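Long-range contact in DNA polymerase III, beta subunit (Thermotoga maritima, PDB 1VPK), which probably tethers DNA polymerases and other proteins to DNA for processive synthesis, as a ring-shaped homodimeric sliding clamp: residues A[136-141]-A[224-229]. Numbering follows the deposited sequence.
Sequences GITFEV and TITVRY
Val227 O takes the amide of Phe139 (N to O 3.1 Å, nearly in line with the carbonyl), and Thr138 OG1 also lies 3.1 Å from this oxygen. The two segments are adjacent antiparallel strands, their axes 4.6 Å apart at 160°, in the central domain of a beta sliding clamp. Strand 137-142 is one of the two outermost strands of its sheet within this chain, and strand 224-229 is bonded on its other side to strand 233-237 through Thr226 with Ser237 and Arg228 with Ser235. Six backbone bonds place Ile137 opposite Tyr229, Phe139 opposite Val227 and Val141 opposite Ile225 as hydrogen-bonded pairs; Thr138–Arg228 and Glu140–Thr226 are the non-hydrogen-bonded pairs between them.

The apolar face carries Phe139 and Val227 side by side. With chi1 at 60°, Phe139 CG sits between its own backbone N and carbonyl carbon, and the ring presents one face to Val227 CB, a CH-pi contact 3.9 Å from the centroid and 24° off the normal. An alanine here would probably leave Val227 without its aromatic cover and open a gap beside Ile195 and Asn197, which the ring also touches. Further along this face, Val141 CG1 meets Ile225 CD1 at 3.6 Å, and Leu146 of helix 143-153 packs against both residues.

On the other face, Arg228 CG passes 4.1 Å from Thr138 CB, and the guanidinium, beyond a bend at chi3, donates from NH2 to Ala133 O. A water links the two side chains: Arg228 NH1 donates to it in the guanidinium plane at 3.2 Å, and Thr138 OG1 lies 2.8 Å from its oxygen.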
# COMPACT_ATOMS: atom_id res chain seq x y z
N GLY A 136 -3.96 34.07 -27.34
CA GLY A 136 -3.74 33.06 -28.35
C GLY A 136 -5.02 32.35 -28.67
O GLY A 136 -5.93 32.94 -29.20
N ILE A 137 -5.07 31.07 -28.38
CA ILE A 137 -6.24 30.22 -28.63
C ILE A 137 -6.80 29.93 -27.24
O ILE A 137 -6.03 29.66 -26.31
CB ILE A 137 -5.76 28.95 -29.38
CG1 ILE A 137 -5.68 29.27 -30.87
CG2 ILE A 137 -6.61 27.72 -29.10
CD1 ILE A 137 -4.29 29.03 -31.46
N THR A 138 -8.10 30.08 -27.07
CA THR A 138 -8.74 29.84 -25.78
C THR A 138 -10.07 29.08 -25.89
O THR A 138 -10.79 29.18 -26.92
CB THR A 138 -8.89 31.17 -24.95
OG1 THR A 138 -9.34 30.86 -23.64
CG2 THR A 138 -9.84 32.11 -25.57
N PHE A 139 -10.35 28.27 -24.87
CA PHE A 139 -11.64 27.59 -24.76
C PHE A 139 -11.98 27.27 -23.31
O PHE A 139 -11.11 27.19 -22.46
CB PHE A 139 -11.68 26.33 -25.63
CG PHE A 139 -10.63 25.32 -25.27
CD1 PHE A 139 -9.36 25.39 -25.82
CD2 PHE A 139 -10.92 24.28 -24.37
CE1 PHE A 139 -8.38 24.47 -25.47
CE2 PHE A 139 -9.93 23.35 -24.00
CZ PHE A 139 -8.66 23.45 -24.56
N GLU A 140 -13.26 27.14 -23.04
CA GLU A 140 -13.71 26.63 -21.75
C GLU A 140 -14.02 25.14 -21.89
O GLU A 140 -14.48 24.71 -22.94
CB GLU A 140 -14.97 27.38 -21.29
CG GLU A 140 -14.64 28.70 -20.57
CD GLU A 140 -15.77 29.20 -19.68
OE1 GLU A 140 -16.97 29.07 -20.04
OE2 GLU A 140 -15.46 29.76 -18.61
N VAL A 141 -13.76 24.35 -20.84
CA VAL A 141 -14.24 22.96 -20.84
C VAL A 141 -14.81 22.55 -19.48
O VAL A 141 -14.37 23.03 -18.43
CB VAL A 141 -13.14 21.95 -21.38
CG1 VAL A 141 -11.91 22.04 -20.61
CG2 VAL A 141 -13.67 20.50 -21.43
N THR A 224 -16.68 24.57 -14.84
CA THR A 224 -15.83 24.61 -16.02
C THR A 224 -14.50 25.26 -15.72
O THR A 224 -14.37 25.96 -14.72
CB THR A 224 -16.48 25.42 -17.13
OG1 THR A 224 -16.68 26.76 -16.67
CG2 THR A 224 -17.79 24.86 -17.51
N ILE A 225 -13.52 25.02 -16.57
CA ILE A 225 -12.19 25.65 -16.46
C ILE A 225 -11.78 26.24 -17.82
O ILE A 225 -12.29 25.83 -18.87
CB ILE A 225 -11.09 24.66 -16.01
CG1 ILE A 225 -10.93 23.50 -16.99
CG2 ILE A 225 -11.33 24.15 -14.61
CD1 ILE A 225 -9.96 23.79 -18.13
N THR A 226 -10.84 27.19 -17.79
CA THR A 226 -10.38 27.85 -19.01
C THR A 226 -8.96 27.44 -19.38
O THR A 226 -8.10 27.36 -18.52
CB THR A 226 -10.37 29.39 -18.86
OG1 THR A 226 -11.70 29.83 -18.53
CG2 THR A 226 -9.93 30.05 -20.15
N VAL A 227 -8.74 27.22 -20.68
CA VAL A 227 -7.43 26.85 -21.22
C VAL A 227 -7.06 27.88 -22.25
O VAL A 227 -7.88 28.20 -23.08
CB VAL A 227 -7.49 25.50 -21.91
CG1 VAL A 227 -6.16 25.18 -22.62
CG2 VAL A 227 -7.89 24.39 -20.88
N ARG A 228 -5.84 28.38 -22.21
CA ARG A 228 -5.32 29.32 -23.23
C ARG A 228 -3.93 28.91 -23.67
O ARG A 228 -3.05 28.59 -22.83
CB ARG A 228 -5.28 30.75 -22.71
CG ARG A 228 -4.99 31.81 -23.82
CD ARG A 228 -5.18 33.25 -23.30
NE ARG A 228 -4.33 33.52 -22.14
CZ ARG A 228 -4.70 33.46 -20.86
NH1 ARG A 228 -5.94 33.11 -20.51
NH2 ARG A 228 -3.80 33.71 -19.90
N TYR A 229 -3.71 28.94 -24.97
CA TYR A 229 -2.45 28.56 -25.55
C TYR A 229 -1.92 29.70 -26.38
O TYR A 229 -2.64 30.20 -27.26
CB TYR A 229 -2.67 27.31 -26.41
CG TYR A 229 -1.50 26.89 -27.29
CD1 TYR A 229 -0.28 26.61 -26.75
CD2 TYR A 229 -1.65 26.73 -28.68
CE1 TYR A 229 0.80 26.21 -27.54
CE2 TYR A 229 -0.56 26.30 -29.49
CZ TYR A 229 0.66 26.04 -28.89
OH TYR A 229 1.77 25.65 -29.61
O HOH W 1 -8.72 33.00 -22.00